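Local coordinates for pectinesterase A (Erwinia chrysanthemi, PDB 2NTP), which hydrolyses the methyl esters of pectin, releasing methanol, probably as the first step in the maceration and soft-rotting of plant tissue, at residues T128-R141 against L149-R162. Residues are numbered along the deposited sequence; the frame is centred on the assembly and turned at random.
Sequences TQAVALYVTKSGDR and LVGYQDTLYVSGGR. With ADA (alpha-D-galactopyranuronic acid), chain C; ADA (alpha-D-galactopyranuronic acid), chain B; ADA (alpha-D-galactopyranuronic acid), chain D; ADA (alpha-D-galactopyranuronic acid), chain E.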
# COMPACT_ATOMS: atom_id res chain seq x y z
N THR A 128 11.23 10.86 2.76
CA THR A 128 10.45 10.38 3.89
C THR A 128 9.51 9.21 3.57
O THR A 128 8.77 8.75 4.44
CB THR A 128 9.63 11.53 4.52
OG1 THR A 128 9.00 12.29 3.48
CG2 THR A 128 10.55 12.44 5.32
N GLN A 129 9.53 8.73 2.33
CA GLN A 129 8.75 7.53 2.02
C GLN A 129 9.26 6.37 2.86
O GLN A 129 10.46 6.23 3.09
CB GLN A 129 8.72 7.20 0.52
CG GLN A 129 9.96 7.48 -0.29
CD GLN A 129 10.21 8.95 -0.57
OE1 GLN A 129 11.06 9.54 0.04
NE2 GLN A 129 9.47 9.54 -1.52
N ALA A 130 8.33 5.56 3.36
CA ALA A 130 8.69 4.44 4.23
C ALA A 130 7.62 3.36 4.08
O ALA A 130 6.58 3.37 4.75
CB ALA A 130 8.83 4.90 5.68
N VAL A 131 7.90 2.43 3.17
CA VAL A 131 6.94 1.42 2.75
C VAL A 131 6.78 0.30 3.79
O VAL A 131 7.76 -0.21 4.30
CB VAL A 131 7.37 0.82 1.39
CG1 VAL A 131 6.38 -0.25 0.92
CG2 VAL A 131 7.49 1.92 0.33
N ALA A 132 5.53 -0.07 4.08
CA ALA A 132 5.26 -1.22 4.94
C ALA A 132 5.27 -2.51 4.13
O ALA A 132 5.94 -3.48 4.49
CB ALA A 132 3.91 -1.05 5.67
N LEU A 133 4.54 -2.50 3.01
CA LEU A 133 4.40 -3.67 2.14
C LEU A 133 4.58 -3.28 0.68
O LEU A 133 3.97 -2.32 0.20
CB LEU A 133 3.02 -4.29 2.35
CG LEU A 133 2.58 -5.46 1.46
CD1 LEU A 133 3.48 -6.68 1.69
CD2 LEU A 133 1.12 -5.78 1.77
N TYR A 134 5.42 -4.05 -0.01
CA TYR A 134 5.72 -3.82 -1.42
C TYR A 134 5.45 -5.12 -2.15
O TYR A 134 6.06 -6.14 -1.85
CB TYR A 134 7.18 -3.39 -1.57
CG TYR A 134 7.73 -3.20 -2.98
CD1 TYR A 134 6.90 -2.84 -4.04
CD2 TYR A 134 9.10 -3.33 -3.22
CE1 TYR A 134 7.43 -2.64 -5.32
CE2 TYR A 134 9.62 -3.14 -4.49
CZ TYR A 134 8.79 -2.80 -5.53
OH TYR A 134 9.33 -2.61 -6.79
N VAL A 135 4.50 -5.08 -3.09
CA VAL A 135 4.28 -6.21 -3.99
C VAL A 135 4.94 -5.82 -5.30
O VAL A 135 4.57 -4.82 -5.91
CB VAL A 135 2.77 -6.50 -4.19
CG1 VAL A 135 2.57 -7.73 -5.09
CG2 VAL A 135 2.07 -6.71 -2.86
N THR A 136 5.95 -6.60 -5.72
CA THR A 136 6.79 -6.21 -6.86
C THR A 136 6.23 -6.71 -8.19
O THR A 136 5.19 -7.36 -8.23
CB THR A 136 8.24 -6.73 -6.71
OG1 THR A 136 8.28 -8.15 -6.97
CG2 THR A 136 8.78 -6.44 -5.32
N LYS A 137 6.94 -6.42 -9.28
CA LYS A 137 6.58 -6.92 -10.61
C LYS A 137 6.55 -8.45 -10.71
O LYS A 137 5.85 -9.01 -11.57
CB LYS A 137 7.49 -6.32 -11.68
CG LYS A 137 7.35 -4.82 -11.82
CD LYS A 137 7.80 -4.33 -13.19
CE LYS A 137 7.50 -2.85 -13.35
NZ LYS A 137 7.59 -2.42 -14.77
N SER A 138 7.28 -9.11 -9.81
CA SER A 138 7.36 -10.58 -9.74
C SER A 138 6.30 -11.14 -8.81
O SER A 138 6.22 -12.36 -8.58
CB SER A 138 8.75 -11.00 -9.27
OG SER A 138 9.75 -10.46 -10.11
N GLY A 139 5.52 -10.24 -8.23
CA GLY A 139 4.38 -10.61 -7.44
C GLY A 139 3.17 -10.66 -8.35
O GLY A 139 2.91 -9.73 -9.13
N ASP A 140 2.47 -11.78 -8.28
CA ASP A 140 1.14 -11.89 -8.86
C ASP A 140 0.34 -12.82 -7.96
O ASP A 140 0.90 -13.77 -7.40
CB ASP A 140 1.19 -12.44 -10.29
CG ASP A 140 -0.16 -12.41 -10.99
OD1 ASP A 140 -1.02 -11.56 -10.63
OD2 ASP A 140 -0.38 -13.23 -11.91
N ARG A 141 -0.95 -12.54 -7.83
CA ARG A 141 -1.86 -13.34 -7.02
C ARG A 141 -1.45 -13.33 -5.54
O ARG A 141 -1.26 -14.38 -4.93
CB ARG A 141 -1.99 -14.77 -7.58
CG ARG A 141 -2.38 -14.81 -9.06
CD ARG A 141 -2.61 -16.25 -9.56
NE ARG A 141 -1.41 -17.08 -9.42
CZ ARG A 141 -0.47 -17.24 -10.36
NH1 ARG A 141 -0.58 -16.63 -11.53
NH2 ARG A 141 0.58 -18.01 -10.12
N LEU A 149 -1.94 -2.67 7.64
CA LEU A 149 -0.72 -2.09 7.10
C LEU A 149 -0.53 -0.69 7.65
O LEU A 149 -1.42 0.16 7.52
CB LEU A 149 -0.77 -2.04 5.57
CG LEU A 149 -1.08 -3.34 4.82
CD1 LEU A 149 -1.07 -3.08 3.31
CD2 LEU A 149 -0.09 -4.43 5.20
N VAL A 150 0.61 -0.46 8.29
CA VAL A 150 0.86 0.79 9.01
C VAL A 150 2.02 1.58 8.44
O VAL A 150 3.12 1.06 8.27
CB VAL A 150 1.11 0.52 10.51
CG1 VAL A 150 1.49 1.81 11.23
CG2 VAL A 150 -0.12 -0.13 11.16
N GLY A 151 1.77 2.86 8.15
CA GLY A 151 2.84 3.77 7.77
C GLY A 151 2.32 5.19 7.68
O GLY A 151 1.21 5.48 8.15
N TYR A 152 3.13 6.06 7.09
CA TYR A 152 2.71 7.43 6.81
C TYR A 152 2.80 7.63 5.30
O TYR A 152 1.83 7.39 4.58
CB TYR A 152 3.57 8.43 7.60
CG TYR A 152 3.37 8.38 9.11
CD1 TYR A 152 2.38 9.16 9.73
CD2 TYR A 152 4.16 7.56 9.91
CE1 TYR A 152 2.19 9.11 11.11
CE2 TYR A 152 3.98 7.52 11.30
CZ TYR A 152 3.00 8.30 11.89
OH TYR A 152 2.82 8.26 13.27
N GLN A 153 3.96 8.05 4.80
CA GLN A 153 4.14 8.23 3.37
C GLN A 153 4.44 6.89 2.69
O GLN A 153 5.37 6.18 3.10
CB GLN A 153 5.26 9.23 3.09
CG GLN A 153 5.41 9.61 1.61
CD GLN A 153 6.30 10.82 1.41
OE1 GLN A 153 6.80 11.41 2.36
NE2 GLN A 153 6.49 11.21 0.15
N ASP A 154 3.66 6.56 1.65
CA ASP A 154 3.94 5.39 0.80
C ASP A 154 3.78 4.03 1.52
O ASP A 154 4.52 3.08 1.27
CB ASP A 154 5.35 5.50 0.16
CG ASP A 154 5.39 6.47 -1.01
OD1 ASP A 154 4.47 7.30 -1.16
OD2 ASP A 154 6.36 6.41 -1.80
N THR A 155 2.78 3.93 2.40
CA THR A 155 2.57 2.70 3.17
C THR A 155 2.52 1.41 2.33
O THR A 155 3.21 0.44 2.64
CB THR A 155 1.29 2.81 4.02
OG1 THR A 155 1.38 3.99 4.83
CG2 THR A 155 1.10 1.57 4.91
N LEU A 156 1.70 1.43 1.28
CA LEU A 156 1.48 0.25 0.43
C LEU A 156 1.87 0.52 -1.02
O LEU A 156 1.27 1.36 -1.69
CB LEU A 156 0.02 -0.20 0.51
CG LEU A 156 -0.35 -1.37 -0.42
CD1 LEU A 156 0.50 -2.62 -0.15
CD2 LEU A 156 -1.85 -1.69 -0.29
N TYR A 157 2.86 -0.24 -1.49
CA TYR A 157 3.40 -0.12 -2.84
C TYR A 157 2.95 -1.36 -3.61
O TYR A 157 3.46 -2.45 -3.37
CB TYR A 157 4.94 -0.07 -2.76
CG TYR A 157 5.70 0.36 -4.01
CD1 TYR A 157 5.07 0.50 -5.25
CD2 TYR A 157 7.08 0.61 -3.95
CE1 TYR A 157 5.79 0.89 -6.39
CE2 TYR A 157 7.80 0.99 -5.07
CZ TYR A 157 7.16 1.14 -6.29
OH TYR A 157 7.88 1.51 -7.40
N VAL A 158 1.97 -1.19 -4.49
CA VAL A 158 1.46 -2.31 -5.28
C VAL A 158 1.87 -2.18 -6.75
O VAL A 158 1.36 -1.33 -7.48
CB VAL A 158 -0.09 -2.48 -5.14
CG1 VAL A 158 -0.43 -3.20 -3.83
CG2 VAL A 158 -0.80 -1.13 -5.20
N SER A 159 2.81 -3.03 -7.17
CA SER A 159 3.30 -3.04 -8.55
C SER A 159 3.00 -4.39 -9.22
O SER A 159 2.53 -5.31 -8.57
CB SER A 159 4.80 -2.75 -8.57
OG SER A 159 5.28 -2.54 -9.88
N GLY A 160 3.25 -4.47 -10.52
CA GLY A 160 3.13 -5.73 -11.26
C GLY A 160 1.72 -6.27 -11.43
O GLY A 160 0.88 -5.65 -12.09
N GLY A 161 1.47 -7.44 -10.85
CA GLY A 161 0.26 -8.20 -11.12
C GLY A 161 -0.92 -7.87 -10.22
O GLY A 161 -1.14 -6.70 -9.87
N ARG A 162 -1.66 -8.90 -9.84
CA ARG A 162 -2.90 -8.74 -9.09
C ARG A 162 -2.70 -9.00 -7.60
O ARG A 162 -2.04 -9.96 -7.21
CB ARG A 162 -3.99 -9.68 -9.62
CG ARG A 162 -4.10 -9.68 -11.13
CD ARG A 162 -3.53 -10.97 -11.71
NE ARG A 162 -4.60 -11.86 -12.06
CZ ARG A 162 -4.47 -13.13 -12.46
NH1 ARG A 162 -3.28 -13.72 -12.54
NH2 ARG A 162 -5.56 -13.80 -12.76
C1 ADA C . 7.48 12.78 -3.19
C2 ADA C . 8.09 12.74 -4.59
C3 ADA C . 7.06 12.19 -5.58
C4 ADA C . 6.51 10.85 -5.10
C5 ADA C . 5.91 11.03 -3.70
C6 ADA C . 5.34 9.76 -3.12
O2 ADA C . 8.51 14.05 -4.95
O3 ADA C . 7.66 12.06 -6.88
O4 ADA C . 7.58 9.90 -5.01
O5 ADA C . 6.94 11.50 -2.82
O6B ADA C . 4.61 9.01 -3.80
O6A ADA C . 5.62 9.52 -1.92
C1 ADA B . 7.50 8.66 -5.74
C2 ADA B . 8.43 7.63 -5.09
C3 ADA B . 9.88 8.08 -5.25
C4 ADA B . 10.20 8.33 -6.72
C5 ADA B . 9.23 9.36 -7.29
C6 ADA B . 9.49 9.58 -8.75
O2 ADA B . 8.13 7.48 -3.70
O3 ADA B . 10.77 7.11 -4.68
O4 ADA B . 10.10 7.12 -7.48
O5 ADA B . 7.87 8.93 -7.10
O6B ADA B . 8.57 9.37 -9.57
O6A ADA B . 10.64 9.98 -9.08
C1 ADA D . 4.13 15.69 -1.17
C2 ADA D . 5.15 14.80 -0.47
C3 ADA D . 6.57 15.08 -0.98
C4 ADA D . 6.62 15.09 -2.51
C5 ADA D . 5.52 15.98 -3.10
C6 ADA D . 5.53 15.88 -4.60
O2 ADA D . 5.11 15.05 0.94
O3 ADA D . 7.48 14.10 -0.46
O4 ADA D . 6.45 13.78 -3.04
O5 ADA D . 4.25 15.56 -2.59
O6B ADA D . 4.44 15.74 -5.19
O6A ADA D . 6.63 15.95 -5.20
C1 ADA E . 11.24 6.61 -8.20
C2 ADA E . 10.82 5.69 -9.35
C3 ADA E . 10.21 4.40 -8.81
C4 ADA E . 11.12 3.74 -7.78
C5 ADA E . 11.48 4.75 -6.69
C6 ADA E . 12.42 4.16 -5.67
O2 ADA E . 9.88 6.39 -10.16
O3 ADA E . 9.90 3.50 -9.89
O4 ADA E . 12.34 3.29 -8.39
O5 ADA E . 12.08 5.91 -7.28
O6B ADA E . 12.21 3.02 -5.22
O6A ADA E . 13.39 4.86 -5.31
O HOH W 1 6.68 7.98 6.13
O HOH W 2 5.54 5.27 6.23
O HOH W 3 10.25 0.19 -7.39
O HOH W 4 0.62 -8.83 -7.39
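Tyr134 lays one face of its ring over Tyr157 in an offset stack, centroids 4.3 Å apart and planes 19° from parallel; Tyr134 CE1 sits over the centre of the Tyr157 ring. In both residues CG is anti to the backbone N (chi1 176° and -167°), which sends the rings off the strands side by side in the same direction. Thr136 CG2 lies over the opposite face of Tyr134, near its rim, Phe178 stacks on Tyr157 in turn, and one water joins the two hydroxyls. Underneath, strands 133-135 and 156-158 run parallel: Tyr157 N donates to Leu133 O, and Val135 N donates to Tyr157 O across 2.8 Å. Such in-register stacking of like side chains on successive turns marks the right-handed parallel beta-helix of pectinesterases; on the inward face Leu133 CD2 meets Leu156 CD1 at 3.7 Å, with Leu149 packed beside them.

Towards Thr128, segment 149-162 carries the catalytic Gln153 and Asp154, and 128-141 the substrate-binding Gln129. Thr128 OG1 donates to Gln153 OE1 at 2.6 Å, which fixes the rotation of the amide and turns NE2 of this transition-state stabiliser to the sugar chain, where it donates to O6A of the chain C galacturonate at 2.8 Å. The proton donor Asp154 lies alongside Gln129, its OD1 2.6 Å from that same O6A, while Gln129 NE2 donates to O2 of the chain B sugar. Asp175, the nucleophile, is close to Asp154. Thr155 O accepts from both Ala132 N and Leu133 N just where the two segments enter their strands.

At the far end Arg162 NH1 meets the syn side of Asp140 OD2 at 3.0 Å, within its own guanidinium plane; Arg162 also pairs with Asp336, and neighbouring Arg141 with Asp97.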